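Flagellar regulatory protein C (PDB 4QHS) probably couples ATP hydrolysis by its heptameric AAA+ domain to activation of sigma-54-dependent transcription of flagellar genes. Local coordinates at residues A[117-122]-A[157-162]; A[39-44]-A[181-186]; A[88-93]-A[138-143]; A[107-112]-A[145-150]; A[219-224]-A[252-257]. All coordinates share one frame; numbering follows the deposited sequence.

Contact 1: A[117-122]-A[157-162]; sequences EISEMD and SNRDLK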
# COMPACT_ATOMS: atom_id res chain seq x y z
N GLU A 117 -1.31 15.43 -30.75
CA GLU A 117 -0.66 15.34 -29.46
C GLU A 117 -0.29 13.92 -29.07
O GLU A 117 -0.72 13.41 -28.08
CB GLU A 117 -1.52 16.01 -28.41
CG GLU A 117 -1.62 17.50 -28.54
CD GLU A 117 -0.27 18.14 -28.59
OE1 GLU A 117 -0.03 18.97 -29.47
OE2 GLU A 117 0.57 17.80 -27.75
N ILE A 118 0.53 13.29 -29.88
CA ILE A 118 0.83 11.90 -29.75
C ILE A 118 1.81 11.62 -28.65
O ILE A 118 1.92 10.51 -28.22
CB ILE A 118 1.38 11.37 -31.05
CG1 ILE A 118 1.19 9.87 -31.14
CG2 ILE A 118 2.80 11.69 -31.15
CD1 ILE A 118 1.30 9.36 -32.49
N SER A 119 2.52 12.61 -28.20
CA SER A 119 3.48 12.36 -27.16
C SER A 119 2.82 11.93 -25.86
O SER A 119 3.49 11.68 -24.92
CB SER A 119 4.35 13.58 -26.93
OG SER A 119 3.61 14.62 -26.38
N GLU A 120 1.51 11.85 -25.84
CA GLU A 120 0.82 11.56 -24.59
C GLU A 120 0.39 10.10 -24.52
O GLU A 120 -0.20 9.66 -23.54
CB GLU A 120 -0.38 12.49 -24.42
CG GLU A 120 0.00 13.97 -24.35
CD GLU A 120 1.23 14.25 -23.47
OE1 GLU A 120 1.35 13.66 -22.37
OE2 GLU A 120 2.08 15.08 -23.87
N MET A 121 0.71 9.34 -25.55
CA MET A 121 0.53 7.90 -25.49
C MET A 121 1.52 7.26 -24.53
O MET A 121 2.72 7.49 -24.64
CB MET A 121 0.73 7.26 -26.83
CG MET A 121 -0.23 7.65 -27.86
SD MET A 121 0.09 6.62 -29.28
CE MET A 121 -1.30 7.11 -30.28
N ASP A 122 1.02 6.42 -23.63
CA ASP A 122 1.93 5.60 -22.84
C ASP A 122 2.66 4.61 -23.74
O ASP A 122 2.27 4.37 -24.90
CB ASP A 122 1.21 4.88 -21.69
CG ASP A 122 0.21 3.82 -22.17
OD1 ASP A 122 0.55 2.95 -23.01
OD2 ASP A 122 -0.93 3.84 -21.65
N SER A 157 2.86 16.93 -32.25
CA SER A 157 3.48 16.92 -30.97
C SER A 157 3.91 18.31 -30.62
O SER A 157 4.48 18.99 -31.42
CB SER A 157 4.69 16.03 -31.00
OG SER A 157 5.11 15.80 -29.70
N ASN A 158 3.62 18.75 -29.43
CA ASN A 158 4.08 20.04 -29.02
C ASN A 158 5.38 19.96 -28.26
O ASN A 158 5.81 20.89 -27.65
CB ASN A 158 3.01 20.81 -28.29
CG ASN A 158 2.78 20.31 -26.91
OD1 ASN A 158 3.47 19.48 -26.41
ND2 ASN A 158 1.79 20.84 -26.29
N ARG A 159 6.04 18.82 -28.33
CA ARG A 159 7.29 18.66 -27.65
C ARG A 159 8.34 18.02 -28.52
O ARG A 159 8.02 17.41 -29.51
CB ARG A 159 7.10 17.89 -26.37
CG ARG A 159 6.62 16.51 -26.56
CD ARG A 159 6.18 15.90 -25.28
NE ARG A 159 7.06 16.25 -24.20
CZ ARG A 159 6.77 16.10 -22.93
NH1 ARG A 159 5.60 15.60 -22.57
NH2 ARG A 159 7.65 16.48 -22.02
N ASP A 160 9.59 18.20 -28.13
CA ASP A 160 10.74 17.64 -28.81
C ASP A 160 10.73 16.17 -28.59
O ASP A 160 10.95 15.74 -27.50
CB ASP A 160 12.02 18.25 -28.23
CG ASP A 160 13.29 17.72 -28.85
OD1 ASP A 160 13.26 16.72 -29.55
OD2 ASP A 160 14.35 18.29 -28.61
N LEU A 161 10.47 15.41 -29.63
CA LEU A 161 10.26 13.98 -29.50
C LEU A 161 11.55 13.21 -29.42
O LEU A 161 11.62 12.19 -28.80
CB LEU A 161 9.42 13.45 -30.65
CG LEU A 161 7.90 13.57 -30.65
CD1 LEU A 161 7.36 12.88 -31.85
CD2 LEU A 161 7.29 12.99 -29.43
N LYS A 162 12.57 13.69 -30.08
CA LYS A 162 13.89 13.09 -29.96
C LYS A 162 14.36 13.09 -28.48
O LYS A 162 14.88 12.09 -27.99
CB LYS A 162 14.89 13.83 -30.85
CG LYS A 162 16.34 13.42 -30.72
CD LYS A 162 17.20 14.16 -31.76
CE LYS A 162 18.70 13.98 -31.53
NZ LYS A 162 19.17 12.59 -31.82
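The backbones come closest where both segments begin, with CA of Glu117 4.7 Å from CA of Ser157. From there they part: Ile118 to Glu120 wind into a short 3-10 turn, while the other chain runs through Asn158 and Arg159 into the helix that starts at Leu161. Ser119 fills the fork between them. Its CB lies 3.6 Å from Ser157 OG and 3.9 Å from Leu161 CD2, and its OG packs tightly on the Arg159 chain, 3.1 Å from CD. In sequence, Glu117 follows the aspartate of the Walker B motif at the end of strand 112-116, and Asn158 comes just after strand 152-157, in the sensor-1 region of AAA+ ATPases. Their side chains cross at about a right angle. Glu117 OE2 lies 3.4 Å from Asn158 CG, with carboxylate and amide planes 57° apart. Both flat groups turn to Ser47 of the phosphate-binding P-loop: Asn158 ND2 hydrogen-bonds to its OG, and Glu117 OE1 does so weakly. Farther out, the bend of Arg159 at chi3 (-40°) brings its guanidinium round to Glu120, with the two planes 28° apart. The salt bridge is long, 3.8 Å from NH1 to Glu120 OE2. That same OE2 accepts a 3.0 Å hydrogen bond from Ser119 OG, which approaches from above the carboxylate plane.

Contact 2: A[39-44]-A[181-186]; sequences ANVMIL and FPLTWP
Trp185, whose CB packs against Leu44 O, has Pro186 CD over one face of its indole, 3.9 Å above the plane and offset toward the rim. The side chain also reaches Leu27 and Met54, on the helices 23-35 and 51-61 that pack against the sheet. Strand 182-184 runs parallel to strand 41-44, their axes 19° apart, and forms the outer edge of the five-stranded AAA+ core sheet in this chain, where strand order is 2-3-4-1-5 counted along the chain. Strand 41-44 leads straight into the P-loop, and Ile43 O accepts a hydrogen bond from Lys51 of that motif. Ile43 and Leu183 sit on the sheet face covered by those two helices. On the other face Leu44 lies alongside Pro182, pointing the same way, with CD1 4.1 Å from Pro182 CB. Its chi1 of -53°, setting CG opposite the carbonyl carbon, also brings CD1 within 3.7 Å of Thr184 OG1. Three backbone bonds hold the pair: Leu183 N to Met42 O, Leu44 N to Leu183 O and Trp185 N to Leu44 O. Beside the first, Pro182 CA makes a CH contact with Met42 O at 3.3 Å.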
# COMPACT_ATOMS: atom_id res chain seq x y z
N ALA A 39 3.52 9.09 -47.09
CA ALA A 39 4.37 9.11 -45.92
C ALA A 39 3.71 9.67 -44.67
O ALA A 39 2.85 10.50 -44.76
CB ALA A 39 5.60 9.87 -46.20
N ASN A 40 4.16 9.20 -43.53
CA ASN A 40 3.73 9.72 -42.26
C ASN A 40 4.27 11.10 -42.08
O ASN A 40 5.38 11.36 -42.44
CB ASN A 40 4.23 8.88 -41.12
CG ASN A 40 3.69 7.51 -41.13
OD1 ASN A 40 2.58 7.26 -41.51
ND2 ASN A 40 4.48 6.62 -40.68
N VAL A 41 3.47 11.97 -41.53
CA VAL A 41 3.86 13.37 -41.34
C VAL A 41 3.72 13.79 -39.88
O VAL A 41 2.63 13.67 -39.29
CB VAL A 41 3.02 14.33 -42.19
CG1 VAL A 41 3.47 15.75 -41.91
CG2 VAL A 41 3.12 13.99 -43.67
N MET A 42 4.81 14.26 -39.31
CA MET A 42 4.81 14.78 -37.94
C MET A 42 4.80 16.31 -37.96
O MET A 42 5.69 16.93 -38.53
CB MET A 42 6.04 14.29 -37.18
CG MET A 42 6.12 14.81 -35.75
SD MET A 42 4.83 14.16 -34.67
CE MET A 42 5.18 12.42 -34.85
N ILE A 43 3.78 16.92 -37.36
CA ILE A 43 3.73 18.37 -37.28
C ILE A 43 4.08 18.86 -35.87
O ILE A 43 3.31 18.66 -34.90
CB ILE A 43 2.34 18.93 -37.66
CG1 ILE A 43 1.82 18.25 -38.93
CG2 ILE A 43 2.41 20.44 -37.82
CD1 ILE A 43 0.39 18.61 -39.25
N LEU A 44 5.25 19.49 -35.79
CA LEU A 44 5.80 20.01 -34.54
C LEU A 44 5.41 21.48 -34.36
O LEU A 44 4.92 22.12 -35.30
CB LEU A 44 7.33 19.84 -34.53
CG LEU A 44 7.76 18.40 -34.82
CD1 LEU A 44 9.27 18.27 -35.00
CD2 LEU A 44 7.28 17.48 -33.71
N PHE A 181 9.39 12.89 -42.03
CA PHE A 181 9.16 14.19 -42.61
C PHE A 181 8.52 15.19 -41.66
O PHE A 181 7.37 15.50 -41.75
CB PHE A 181 8.31 14.04 -43.86
CG PHE A 181 8.46 15.15 -44.82
CD1 PHE A 181 9.51 15.18 -45.68
CD2 PHE A 181 7.54 16.15 -44.89
CE1 PHE A 181 9.65 16.18 -46.55
CE2 PHE A 181 7.68 17.16 -45.77
CZ PHE A 181 8.74 17.17 -46.61
N PRO A 182 9.30 15.70 -40.74
CA PRO A 182 8.77 16.63 -39.77
C PRO A 182 8.65 18.03 -40.30
O PRO A 182 9.48 18.49 -41.03
CB PRO A 182 9.80 16.57 -38.67
CG PRO A 182 10.92 16.01 -39.25
CD PRO A 182 10.50 15.07 -40.24
N LEU A 183 7.59 18.69 -39.91
CA LEU A 183 7.36 20.06 -40.26
C LEU A 183 7.14 20.84 -38.99
O LEU A 183 6.22 20.59 -38.26
CB LEU A 183 6.17 20.18 -41.17
CG LEU A 183 6.29 19.42 -42.49
CD1 LEU A 183 5.08 19.55 -43.26
CD2 LEU A 183 7.41 20.00 -43.24
N THR A 184 8.00 21.80 -38.75
CA THR A 184 7.91 22.57 -37.55
C THR A 184 7.20 23.89 -37.79
O THR A 184 7.71 24.79 -38.40
CB THR A 184 9.27 22.77 -36.93
OG1 THR A 184 9.84 21.51 -36.60
CG2 THR A 184 9.14 23.56 -35.68
N TRP A 185 6.00 23.98 -37.27
CA TRP A 185 5.14 25.12 -37.43
C TRP A 185 5.40 26.13 -36.33
O TRP A 185 4.89 26.00 -35.25
CB TRP A 185 3.72 24.61 -37.32
CG TRP A 185 2.75 25.49 -37.82
CD1 TRP A 185 1.89 26.22 -37.10
CD2 TRP A 185 2.50 25.80 -39.17
NE1 TRP A 185 1.11 26.97 -37.91
CE2 TRP A 185 1.47 26.73 -39.20
CE3 TRP A 185 3.05 25.38 -40.37
CZ2 TRP A 185 0.97 27.24 -40.37
CZ3 TRP A 185 2.56 25.89 -41.52
CH2 TRP A 185 1.53 26.80 -41.52
N PRO A 186 6.21 27.13 -36.60
CA PRO A 186 6.71 28.05 -35.58
C PRO A 186 5.66 28.84 -34.81
O PRO A 186 4.52 28.94 -35.18
CB PRO A 186 7.54 29.01 -36.40
CG PRO A 186 6.83 29.09 -37.68
CD PRO A 186 6.07 27.82 -37.89

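Contact 3: A[88-93]-A[138-143]; sequences GYEKGA and VERLGS
Arg140 is the first residue of 138-143 to meet the other segment, as the chain leaves strand 137-139. Its CB and CG lie over the peptide joining Gly88 to Tyr89, and an extended chain from CG to NE carries the guanidinium out to Glu90. There NH1 bonds OE2 at 3.1 Å, 39° out of the carboxylate plane, while NE makes a salt bridge to Glu106. Leu141 follows with two backbone bonds: its N donates to Gly88 O at 2.7 Å, and its O takes the N-H of Glu90 at 2.9 Å, nearly in line with the carbonyl bond. Its CB touches Tyr89 CB at 3.6 Å and Ala93 CB at 4.0 Å. Gly142 CA rests against the methyl of Ala93, 3.9 Å from CB. Ser143 ends the type II turn from Arg140, and its CB packs on Glu90 CG, while its OG turns to Lys145 N. The facing type II turn, Glu90 to Ala93, runs into the GAFTGA sequence, which in this family engages sigma-54. The Glu90 pair joins the two loops and the Glu106 pair ties Arg140 to helix 104-107; one guanidinium between two carboxylates should offset their repulsion, though the group probably stays net negative.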
# COMPACT_ATOMS: atom_id res chain seq x y z
N GLY A 88 -10.74 0.48 -31.00
CA GLY A 88 -12.07 -0.09 -30.94
C GLY A 88 -12.02 -1.29 -30.02
O GLY A 88 -10.95 -1.66 -29.54
N TYR A 89 -13.16 -1.93 -29.80
CA TYR A 89 -13.24 -3.01 -28.85
C TYR A 89 -14.45 -3.89 -29.11
O TYR A 89 -15.39 -3.50 -29.82
CB TYR A 89 -13.29 -2.48 -27.42
CG TYR A 89 -14.32 -1.39 -27.20
CD1 TYR A 89 -14.01 -0.05 -27.45
CD2 TYR A 89 -15.61 -1.69 -26.75
CE1 TYR A 89 -14.95 0.96 -27.25
CE2 TYR A 89 -16.55 -0.69 -26.56
CZ TYR A 89 -16.21 0.63 -26.81
OH TYR A 89 -17.14 1.63 -26.61
N GLU A 90 -14.42 -5.08 -28.54
CA GLU A 90 -15.55 -5.97 -28.58
C GLU A 90 -16.27 -5.90 -27.24
O GLU A 90 -15.70 -5.45 -26.24
CB GLU A 90 -15.10 -7.39 -28.92
CG GLU A 90 -14.46 -7.48 -30.31
CD GLU A 90 -15.46 -7.25 -31.45
OE1 GLU A 90 -16.66 -7.55 -31.28
OE2 GLU A 90 -15.04 -6.78 -32.52
N LYS A 91 -17.54 -6.29 -27.24
CA LYS A 91 -18.34 -6.26 -26.03
C LYS A 91 -17.59 -7.04 -24.96
O LYS A 91 -17.07 -8.12 -25.24
CB LYS A 91 -19.74 -6.84 -26.29
CG LYS A 91 -20.67 -6.78 -25.09
CD LYS A 91 -22.08 -7.29 -25.43
CE LYS A 91 -23.01 -7.17 -24.23
NZ LYS A 91 -24.37 -7.74 -24.46
N GLY A 92 -17.47 -6.47 -23.77
CA GLY A 92 -16.79 -7.12 -22.67
C GLY A 92 -15.27 -6.96 -22.62
O GLY A 92 -14.64 -7.52 -21.73
N ALA A 93 -14.67 -6.21 -23.52
CA ALA A 93 -13.22 -6.11 -23.54
C ALA A 93 -12.65 -5.50 -22.28
O ALA A 93 -11.59 -5.84 -21.85
CB ALA A 93 -12.75 -5.36 -24.73
N VAL A 138 -5.00 -3.73 -37.82
CA VAL A 138 -5.40 -3.39 -36.48
C VAL A 138 -6.31 -4.43 -35.89
O VAL A 138 -6.91 -5.20 -36.59
CB VAL A 138 -6.05 -2.01 -36.43
CG1 VAL A 138 -7.26 -1.97 -37.27
CG2 VAL A 138 -6.38 -1.67 -35.04
N GLU A 139 -6.37 -4.47 -34.58
CA GLU A 139 -7.18 -5.40 -33.87
C GLU A 139 -7.93 -4.65 -32.84
O GLU A 139 -7.40 -3.79 -32.22
CB GLU A 139 -6.31 -6.37 -33.14
CG GLU A 139 -6.27 -7.70 -33.73
CD GLU A 139 -4.88 -8.22 -33.82
OE1 GLU A 139 -3.98 -7.44 -34.19
OE2 GLU A 139 -4.69 -9.41 -33.52
N ARG A 140 -9.18 -5.00 -32.63
CA ARG A 140 -9.97 -4.34 -31.62
C ARG A 140 -9.62 -4.91 -30.27
O ARG A 140 -9.18 -6.03 -30.19
CB ARG A 140 -11.44 -4.55 -31.91
CG ARG A 140 -12.03 -3.64 -32.94
CD ARG A 140 -13.40 -4.08 -33.26
NE ARG A 140 -14.01 -3.32 -34.32
CZ ARG A 140 -15.27 -3.46 -34.68
NH1 ARG A 140 -16.02 -4.32 -34.08
NH2 ARG A 140 -15.76 -2.74 -35.65
N LEU A 141 -9.83 -4.13 -29.22
CA LEU A 141 -9.62 -4.63 -27.87
C LEU A 141 -10.53 -5.83 -27.63
O LEU A 141 -11.72 -5.80 -27.96
CB LEU A 141 -9.88 -3.55 -26.82
CG LEU A 141 -8.94 -2.34 -26.71
CD1 LEU A 141 -9.35 -1.47 -25.53
CD2 LEU A 141 -7.50 -2.75 -26.57
N GLY A 142 -9.96 -6.89 -27.06
CA GLY A 142 -10.72 -8.08 -26.72
C GLY A 142 -11.10 -8.90 -27.94
O GLY A 142 -12.12 -9.57 -27.94
N SER A 143 -10.27 -8.82 -28.98
CA SER A 143 -10.48 -9.61 -30.19
C SER A 143 -9.14 -10.05 -30.77
O SER A 143 -8.13 -9.39 -30.55
CB SER A 143 -11.26 -8.81 -31.24
OG SER A 143 -11.05 -9.35 -32.55

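Contact 4: A[107-112]-A[145-150]; sequences QAQGGT and KSIKLD
Hydrogen bonds dominate where Gln109 reaches across to the backbone around Leu149. Its amide works like a peptide group in a strand: OE1 accepts from Asp150 N at a short 2.6 Å, and NE2 donates to Lys148 O at 2.8 Å. Both bonds lie in the plane of the accepting carbonyl, and Lys148 O stands only 17° out of the Gln109 amide plane, so that two bonds fix the rotation of the group. The chain gets there with CG opposite the backbone N (chi1 -165°) and then a bend at chi2 (68°). A third bond joins backbone to backbone, Gly110 N to Asp150 O at 2.8 Å. Gln109 and Gly110 are the middle residues of a type II turn from Ala108 to Gly111, closed by Gly111 N to Ala108 O at 2.7 Å. The turn links helix 104-107 to core strand 112-116, whereas Lys148 to Asp150 lead from the hairpin of strands 137-139 and 146-148 toward core strand 152-157. Van der Waals packing is slight: Leu149 CD2 lies 3.9 Å from Gln109 NE2. No charge pair crosses; outside the segments Asp150 OD1 has a long, weak ion pair with Arg64, whose NE also bonds Gly111 O.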
# COMPACT_ATOMS: atom_id res chain seq x y z
N GLN A 107 -12.46 3.79 -39.10
CA GLN A 107 -13.22 4.84 -39.71
C GLN A 107 -12.45 5.61 -40.74
O GLN A 107 -13.04 6.27 -41.54
CB GLN A 107 -13.70 5.82 -38.67
CG GLN A 107 -14.65 5.26 -37.71
CD GLN A 107 -14.75 6.11 -36.49
OE1 GLN A 107 -15.14 7.25 -36.55
NE2 GLN A 107 -14.38 5.56 -35.38
N ALA A 108 -11.14 5.52 -40.71
CA ALA A 108 -10.26 6.32 -41.55
C ALA A 108 -9.86 5.53 -42.77
O ALA A 108 -9.03 5.98 -43.57
CB ALA A 108 -9.02 6.77 -40.78
N GLN A 109 -10.43 4.34 -42.88
CA GLN A 109 -10.12 3.41 -43.96
C GLN A 109 -10.20 4.12 -45.31
O GLN A 109 -11.19 4.79 -45.62
CB GLN A 109 -11.09 2.21 -43.92
CG GLN A 109 -10.65 1.02 -44.77
CD GLN A 109 -9.41 0.34 -44.22
OE1 GLN A 109 -8.29 0.83 -44.38
NE2 GLN A 109 -9.60 -0.80 -43.56
N GLY A 110 -9.13 4.01 -46.09
CA GLY A 110 -9.09 4.63 -47.40
C GLY A 110 -8.80 6.12 -47.34
O GLY A 110 -8.68 6.76 -48.38
N GLY A 111 -8.67 6.66 -46.13
CA GLY A 111 -8.42 8.08 -45.95
C GLY A 111 -7.20 8.46 -45.12
O GLY A 111 -6.10 7.97 -45.35
N THR A 112 -7.41 9.34 -44.14
CA THR A 112 -6.32 9.89 -43.33
C THR A 112 -6.70 9.98 -41.87
O THR A 112 -7.84 10.34 -41.54
CB THR A 112 -5.90 11.30 -43.82
OG1 THR A 112 -5.42 11.20 -45.15
CG2 THR A 112 -4.81 11.87 -42.95
N LYS A 145 -9.07 -10.89 -34.16
CA LYS A 145 -9.18 -10.68 -35.59
C LYS A 145 -8.48 -9.39 -35.99
O LYS A 145 -8.72 -8.33 -35.40
CB LYS A 145 -10.64 -10.66 -36.03
CG LYS A 145 -10.82 -10.86 -37.51
CD LYS A 145 -12.20 -11.39 -37.80
CE LYS A 145 -13.24 -10.36 -37.44
NZ LYS A 145 -13.05 -9.15 -38.28
N SER A 146 -7.58 -9.47 -36.95
CA SER A 146 -6.94 -8.25 -37.44
C SER A 146 -7.66 -7.73 -38.68
O SER A 146 -7.97 -8.47 -39.60
CB SER A 146 -5.46 -8.49 -37.73
OG SER A 146 -5.30 -9.35 -38.84
N ILE A 147 -7.95 -6.43 -38.68
CA ILE A 147 -8.53 -5.76 -39.83
C ILE A 147 -7.42 -5.11 -40.67
O ILE A 147 -6.61 -4.33 -40.16
CB ILE A 147 -9.55 -4.68 -39.40
CG1 ILE A 147 -10.71 -5.31 -38.62
CG2 ILE A 147 -10.10 -3.93 -40.60
CD1 ILE A 147 -10.77 -4.86 -37.17
N LYS A 148 -7.38 -5.46 -41.95
CA LYS A 148 -6.45 -4.84 -42.90
C LYS A 148 -6.69 -3.33 -42.99
O LYS A 148 -7.85 -2.89 -43.07
CB LYS A 148 -6.62 -5.46 -44.28
CG LYS A 148 -5.33 -5.99 -44.87
CD LYS A 148 -5.12 -7.46 -44.52
CE LYS A 148 -5.94 -8.38 -45.42
NZ LYS A 148 -5.78 -9.82 -45.05
N LEU A 149 -5.63 -2.56 -43.05
CA LEU A 149 -5.73 -1.12 -43.09
C LEU A 149 -5.11 -0.48 -44.31
O LEU A 149 -4.16 -0.97 -44.85
CB LEU A 149 -5.07 -0.54 -41.86
CG LEU A 149 -5.84 -0.59 -40.56
CD1 LEU A 149 -5.06 0.03 -39.48
CD2 LEU A 149 -7.13 0.13 -40.73
N ASP A 150 -5.67 0.63 -44.72
CA ASP A 150 -5.18 1.46 -45.82
C ASP A 150 -5.39 2.91 -45.41
O ASP A 150 -6.35 3.55 -45.83
CB ASP A 150 -5.92 1.14 -47.13
CG ASP A 150 -5.52 2.08 -48.28
OD1 ASP A 150 -4.33 2.46 -48.39
OD2 ASP A 150 -6.41 2.45 -49.08

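Contact 5: A[219-224]-A[252-257]; sequences PNAITK and HIQSEH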
# COMPACT_ATOMS: atom_id res chain seq x y z
N PRO A 219 -5.48 50.85 -37.77
CA PRO A 219 -4.13 50.41 -38.01
C PRO A 219 -3.35 50.48 -36.74
O PRO A 219 -2.36 49.82 -36.60
CB PRO A 219 -3.60 51.48 -38.94
CG PRO A 219 -4.77 52.08 -39.52
CD PRO A 219 -5.75 52.11 -38.45
N ASN A 220 -3.80 51.31 -35.83
CA ASN A 220 -3.17 51.42 -34.55
C ASN A 220 -3.42 50.18 -33.74
O ASN A 220 -2.67 49.87 -32.85
CB ASN A 220 -3.70 52.64 -33.82
CG ASN A 220 -2.83 53.85 -34.01
OD1 ASN A 220 -1.95 53.85 -34.84
ND2 ASN A 220 -3.09 54.88 -33.24
N ALA A 221 -4.50 49.49 -34.07
CA ALA A 221 -4.85 48.24 -33.45
C ALA A 221 -4.01 47.14 -34.04
O ALA A 221 -3.56 46.26 -33.37
CB ALA A 221 -6.29 47.94 -33.66
N ILE A 222 -3.78 47.22 -35.33
CA ILE A 222 -2.96 46.25 -35.99
C ILE A 222 -1.57 46.27 -35.39
O ILE A 222 -0.99 45.26 -35.10
CB ILE A 222 -2.84 46.58 -37.44
CG1 ILE A 222 -4.20 46.50 -38.09
CG2 ILE A 222 -1.94 45.62 -38.10
CD1 ILE A 222 -4.47 45.21 -38.69
N THR A 223 -1.06 47.45 -35.20
CA THR A 223 0.28 47.60 -34.73
C THR A 223 0.34 47.02 -33.34
O THR A 223 1.28 46.38 -32.96
CB THR A 223 0.66 49.10 -34.75
OG1 THR A 223 0.77 49.53 -36.10
CG2 THR A 223 1.95 49.33 -34.06
N LYS A 224 -0.72 47.28 -32.58
CA LYS A 224 -0.83 46.79 -31.23
C LYS A 224 -0.85 45.29 -31.25
O LYS A 224 -0.20 44.66 -30.47
CB LYS A 224 -2.12 47.29 -30.65
CG LYS A 224 -2.34 46.92 -29.24
CD LYS A 224 -2.84 48.10 -28.53
CE LYS A 224 -3.83 47.75 -27.51
NZ LYS A 224 -4.71 48.88 -27.24
N HIS A 252 -10.92 49.07 -32.45
CA HIS A 252 -10.14 50.27 -32.18
C HIS A 252 -9.04 50.05 -31.13
O HIS A 252 -7.84 50.06 -31.43
CB HIS A 252 -11.07 51.39 -31.73
CG HIS A 252 -10.67 52.74 -32.22
ND1 HIS A 252 -10.01 53.65 -31.43
CD2 HIS A 252 -10.83 53.33 -33.43
CE1 HIS A 252 -9.78 54.75 -32.13
NE2 HIS A 252 -10.28 54.58 -33.34
N ILE A 253 -9.48 49.89 -29.88
CA ILE A 253 -8.61 49.50 -28.78
C ILE A 253 -9.19 48.21 -28.20
O ILE A 253 -10.40 48.06 -28.04
CB ILE A 253 -8.49 50.61 -27.68
CG1 ILE A 253 -9.72 50.67 -26.75
CG2 ILE A 253 -8.28 51.96 -28.32
CD1 ILE A 253 -9.70 49.68 -25.48
N GLN A 254 -8.30 47.27 -27.88
CA GLN A 254 -8.71 45.98 -27.40
C GLN A 254 -7.63 45.40 -26.45
O GLN A 254 -6.49 45.86 -26.45
CB GLN A 254 -8.99 45.06 -28.57
CG GLN A 254 -7.80 44.21 -28.95
CD GLN A 254 -6.66 45.02 -29.51
OE1 GLN A 254 -5.55 45.01 -28.97
NE2 GLN A 254 -6.92 45.72 -30.61
N SER A 255 -8.00 44.41 -25.64
CA SER A 255 -7.32 44.19 -24.38
C SER A 255 -6.33 43.03 -24.33
O SER A 255 -6.54 41.98 -24.94
CB SER A 255 -8.37 43.97 -23.28
OG SER A 255 -9.28 45.06 -23.22
N GLU A 256 -5.24 43.25 -23.60
CA GLU A 256 -4.38 42.14 -23.19
C GLU A 256 -3.49 42.35 -21.94
O GLU A 256 -2.30 42.08 -22.01
CB GLU A 256 -3.49 41.76 -24.36
CG GLU A 256 -2.99 42.93 -25.14
CD GLU A 256 -2.69 42.58 -26.57
OE1 GLU A 256 -1.61 42.97 -27.04
OE2 GLU A 256 -3.54 41.93 -27.22
N HIS A 257 -4.03 42.76 -20.78
CA HIS A 257 -5.43 43.11 -20.53
C HIS A 257 -5.44 44.33 -19.60
O HIS A 257 -4.88 44.28 -18.51
CB HIS A 257 -6.19 41.93 -19.90
CG HIS A 257 -7.67 42.14 -19.79
ND1 HIS A 257 -8.24 42.88 -18.77
CD2 HIS A 257 -8.70 41.69 -20.54
CE1 HIS A 257 -9.56 42.88 -18.92
NE2 HIS A 257 -9.86 42.17 -19.98
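Gln254 OE1 lies against the aliphatic part of Lys224, with CE 3.5 Å away and CG 3.7 Å away, and this buried oxygen has no hydrogen-bond partner in the model. The two side chains slide past each other in opposite directions: lysine runs out from the helix while glutamine runs in toward it. Lys224 leaves with CG opposite its backbone N (chi1 -177°) and then bends at chi2 and chi3, which lays CE 3.4 Å from Gln254 O. Its NZ ends 3.6 Å from that carbonyl O. The other branch of the amide, NE2, faces the methyl of Ala221 at 3.8 Å. One turn of helix back from the lysine, the same methyl sits 3.4 Å from His252 O. The segments are the start of helix 219-226 and the irregular chain that follows helix 233-247, both in the helical lid of the AAA+ module. Gln254 also packs on Val240 and Ala244 of helix 233-247, so it is wedged between two lid helices. Glu256 points toward helix 219-226 too, but its OE1 is 4.1 Å from Lys224 O and 6.7 Å from Lys224 NZ, too far for an ion pair. No hydrogen bond or salt bridge crosses the contact. The tail is therefore held here by the packing of a methyl and a lysine chain on the Gln254 amide and on backbone carbonyl oxygens; the lysine charge, near the Gln254 carbonyl, may add a weak electrostatic attraction, while leaving OE1 buried without a partner probably costs some stability.

How the contacts relate
From the N terminus, 39-44 opens contact 2, which closes last within the core domain, at 181-186, and encloses contacts 1, 3 and 4. These three open in the order 88-93, 107-112, 117-122 and close in the same order, so each crosses the other two. Contacts 3 and 4 meet in the hairpin of strands 137-139 and 146-148, through Val138 and Ile147. Contact 1 joins contact 2 where strand 152-157 lies beside 41-44. Together they tie the projecting loops, the hairpin and the core sheet into one domain. Contact 5 follows in series within the lid, its centre about 53 Å from that of contact 3.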